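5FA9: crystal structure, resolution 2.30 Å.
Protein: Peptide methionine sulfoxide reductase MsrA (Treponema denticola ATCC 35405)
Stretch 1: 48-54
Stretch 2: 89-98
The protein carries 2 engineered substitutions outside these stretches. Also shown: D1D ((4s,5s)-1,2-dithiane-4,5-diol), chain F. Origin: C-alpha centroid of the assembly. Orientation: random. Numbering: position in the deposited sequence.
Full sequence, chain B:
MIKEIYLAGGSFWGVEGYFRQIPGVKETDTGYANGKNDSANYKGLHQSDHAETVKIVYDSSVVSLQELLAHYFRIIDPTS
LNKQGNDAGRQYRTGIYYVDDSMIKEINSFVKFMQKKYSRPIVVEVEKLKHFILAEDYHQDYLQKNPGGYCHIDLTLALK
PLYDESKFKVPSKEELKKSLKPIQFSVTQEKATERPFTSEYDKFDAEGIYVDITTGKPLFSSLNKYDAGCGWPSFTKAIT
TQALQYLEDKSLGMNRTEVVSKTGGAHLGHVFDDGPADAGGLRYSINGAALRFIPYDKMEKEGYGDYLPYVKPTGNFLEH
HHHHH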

# COMPACT_ATOMS: atom_id res chain seq x y z
N SER B 48 8.56 3.68 -27.93
CA SER B 48 9.18 4.71 -27.12
C SER B 48 10.32 4.13 -26.28
O SER B 48 10.51 2.92 -26.23
CB SER B 48 8.15 5.38 -26.20
OG SER B 48 6.89 5.48 -26.85
N ASP B 49 11.08 5.01 -25.64
CA ASP B 49 12.26 4.60 -24.88
C ASP B 49 11.91 4.48 -23.39
O ASP B 49 11.97 5.46 -22.65
CB ASP B 49 13.42 5.57 -25.10
CG ASP B 49 13.03 7.02 -24.92
OD1 ASP B 49 11.87 7.36 -25.25
OD2 ASP B 49 13.87 7.81 -24.45
N HIS B 50 11.55 3.28 -22.97
CA HIS B 50 11.16 3.04 -21.59
C HIS B 50 12.35 2.54 -20.78
O HIS B 50 13.18 1.79 -21.29
CB HIS B 50 10.02 2.02 -21.52
CG HIS B 50 8.75 2.48 -22.16
ND1 HIS B 50 7.99 3.52 -21.65
CD2 HIS B 50 8.09 2.04 -23.26
CE1 HIS B 50 6.93 3.70 -22.42
NE2 HIS B 50 6.96 2.81 -23.40
N ALA B 51 12.42 2.96 -19.52
CA ALA B 51 13.48 2.51 -18.63
C ALA B 51 13.04 1.28 -17.85
O ALA B 51 11.90 1.20 -17.39
CB ALA B 51 13.88 3.63 -17.68
N GLU B 52 13.95 0.32 -17.72
CA GLU B 52 13.67 -0.89 -16.96
C GLU B 52 13.55 -0.56 -15.48
O GLU B 52 14.52 -0.15 -14.84
CB GLU B 52 14.77 -1.94 -17.20
CG GLU B 52 14.79 -2.48 -18.62
CD GLU B 52 15.68 -3.70 -18.76
OE1 GLU B 52 15.95 -4.10 -19.91
OE2 GLU B 52 16.10 -4.26 -17.73
N THR B 53 12.35 -0.74 -14.94
CA THR B 53 12.04 -0.27 -13.59
C THR B 53 11.40 -1.36 -12.75
O THR B 53 10.66 -2.21 -13.26
CB THR B 53 11.10 0.95 -13.66
OG1 THR B 53 11.62 1.92 -14.58
CG2 THR B 53 10.94 1.60 -12.29
N VAL B 54 11.69 -1.35 -11.45
CA VAL B 54 11.07 -2.27 -10.51
C VAL B 54 10.12 -1.53 -9.57
O VAL B 54 10.52 -0.59 -8.89
CB VAL B 54 12.12 -3.02 -9.67
CG1 VAL B 54 11.44 -3.89 -8.63
CG2 VAL B 54 13.00 -3.87 -10.57
N GLY B 89 22.41 1.65 -22.75
CA GLY B 89 21.21 2.03 -23.47
C GLY B 89 20.27 2.88 -22.64
O GLY B 89 20.43 3.00 -21.42
N ARG B 90 19.27 3.47 -23.30
CA ARG B 90 18.30 4.31 -22.62
C ARG B 90 17.39 3.51 -21.69
O ARG B 90 16.84 4.06 -20.73
CB ARG B 90 17.45 5.07 -23.64
CG ARG B 90 18.08 6.36 -24.14
CD ARG B 90 17.84 7.49 -23.16
NE ARG B 90 16.43 7.84 -23.06
CZ ARG B 90 15.94 8.77 -22.24
NH1 ARG B 90 14.64 9.02 -22.22
NH2 ARG B 90 16.76 9.45 -21.44
N GLN B 91 17.24 2.22 -21.97
CA GLN B 91 16.41 1.37 -21.13
C GLN B 91 17.11 1.03 -19.81
O GLN B 91 16.50 0.44 -18.92
CB GLN B 91 16.04 0.08 -21.87
CG GLN B 91 17.22 -0.82 -22.22
CD GLN B 91 17.81 -0.51 -23.58
OE1 GLN B 91 17.98 0.65 -23.96
NE2 GLN B 91 18.13 -1.56 -24.33
N TYR B 92 18.38 1.41 -19.70
CA TYR B 92 19.14 1.15 -18.49
C TYR B 92 19.49 2.43 -17.74
O TYR B 92 20.32 2.42 -16.83
CB TYR B 92 20.43 0.38 -18.82
CG TYR B 92 20.20 -0.91 -19.55
CD1 TYR B 92 19.62 -2.00 -18.91
CD2 TYR B 92 20.57 -1.06 -20.88
CE1 TYR B 92 19.41 -3.19 -19.58
CE2 TYR B 92 20.37 -2.24 -21.55
CZ TYR B 92 19.79 -3.31 -20.90
OH TYR B 92 19.59 -4.49 -21.57
N ARG B 93 18.86 3.54 -18.12
CA ARG B 93 19.11 4.81 -17.45
C ARG B 93 18.60 4.77 -16.02
O ARG B 93 17.61 4.11 -15.72
CB ARG B 93 18.45 5.97 -18.22
CG ARG B 93 16.93 5.95 -18.22
CD ARG B 93 16.37 7.11 -19.03
NE ARG B 93 14.91 7.09 -19.09
CZ ARG B 93 14.21 6.38 -19.97
NH1 ARG B 93 14.83 5.63 -20.86
NH2 ARG B 93 12.89 6.43 -19.95
N THR B 94 19.30 5.47 -15.13
CA THR B 94 18.92 5.50 -13.72
C THR B 94 17.85 6.56 -13.47
O THR B 94 17.92 7.66 -14.00
CB THR B 94 20.13 5.77 -12.81
OG1 THR B 94 20.80 6.95 -13.26
CG2 THR B 94 21.10 4.60 -12.86
N GLY B 95 16.86 6.21 -12.65
CA GLY B 95 15.79 7.13 -12.34
C GLY B 95 14.97 6.72 -11.13
O GLY B 95 14.86 5.54 -10.81
N ILE B 96 14.39 7.72 -10.47
CA ILE B 96 13.49 7.48 -9.35
C ILE B 96 12.13 8.09 -9.67
O ILE B 96 12.01 9.30 -9.84
CB ILE B 96 14.03 8.07 -8.04
CG1 ILE B 96 15.43 7.52 -7.74
CG2 ILE B 96 13.08 7.78 -6.89
CD1 ILE B 96 16.11 8.17 -6.56
N TYR B 97 11.11 7.25 -9.76
CA TYR B 97 9.79 7.69 -10.19
C TYR B 97 8.77 7.57 -9.07
O TYR B 97 8.68 6.53 -8.40
CB TYR B 97 9.34 6.90 -11.41
CG TYR B 97 10.39 6.82 -12.50
CD1 TYR B 97 10.62 7.90 -13.34
CD2 TYR B 97 11.15 5.68 -12.68
CE1 TYR B 97 11.58 7.84 -14.33
CE2 TYR B 97 12.11 5.61 -13.66
CZ TYR B 97 12.32 6.69 -14.49
OH TYR B 97 13.28 6.62 -15.48
N TYR B 98 7.99 8.62 -8.86
CA TYR B 98 7.04 8.66 -7.76
C TYR B 98 5.60 8.73 -8.26
O TYR B 98 5.32 9.30 -9.32
CB TYR B 98 7.33 9.86 -6.85
CG TYR B 98 7.26 11.20 -7.55
CD1 TYR B 98 6.06 11.90 -7.65
CD2 TYR B 98 8.40 11.77 -8.11
CE1 TYR B 98 6.00 13.12 -8.29
CE2 TYR B 98 8.34 12.99 -8.75
CZ TYR B 98 7.14 13.67 -8.84
OH TYR B 98 7.08 14.88 -9.48
S1 D1D F . 14.72 -7.45 -21.25
C1 D1D F . 15.07 -8.05 -19.79
C2 D1D F . 16.35 -7.33 -19.12
O2 D1D F . 16.64 -7.91 -18.05
C3 D1D F . 17.72 -7.35 -20.16
O3 D1D F . 18.64 -6.66 -19.64
C4 D1D F . 17.38 -6.77 -21.63
S4 D1D F . 16.10 -7.48 -22.30
O HOH W 1 17.31 1.14 -15.30

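The two stretches meet where the start of a strand, Ala51 to Val54, runs past the short 3-10 segment at Arg90 and Gln91, burying 457 Å² in all. The backbones come closest at Ala51 and Gln91, whose CA atoms lie 4.0 Å apart. A single backbone hydrogen bond joins them here: Glu52 N donates to Gln91 O at 2.8 Å and is nearly linear at 174°. Two residues before Glu52, His50 O receives a CA-H...O contact from Gln91 CA at 3.3 Å.

Two arginines serve Asp49 in different ways. Arg90 folds so that its guanidinium edge meets the carboxylate, and OD2 of Asp49 accepts from Arg90 NH1 at 2.7 Å and from Arg90 NE at 2.9 Å, forming a salt bridge. Arg93 instead satisfies the main chain: its NH2 donates to Asp49 O at 3.0 Å, while its NH1 adds a weak bond to the same oxygen at 3.4 Å. Arg93 NH1 also reaches back to Arg90 O at 2.6 Å, again weakly, so this side chain links the carbonyls of Arg90 and Asp49 across the two stretches; its NE is satisfied elsewhere in the structure. The methyl of Ala51 covers one face of the Arg93 guanidinium, with CB 3.6 Å from CZ, while Asp49 O lies at its edge, near the plane.

Further along, Thr53 OG1 donates to Ala51 O at 2.9 Å within its own stretch and meets Tyr97 CE2 by contact alone at 3.8 Å. The oxygen O of a water lies within hydrogen-bonding distance of both Glu52 O (3.1 Å) and Arg93 O (3.0 Å), between the two main chains. Glu52 OE1 approaches Tyr92 CE1 at 3.6 Å, and both residues border the bound dithiane diol: Tyr92 OH hydrogen-bonds its O3 at 3.1 Å, whereas Glu52 OE1 lies 3.3 Å from its C2. Glu52 OE2 and Tyr97 OH are satisfied elsewhere in the structure.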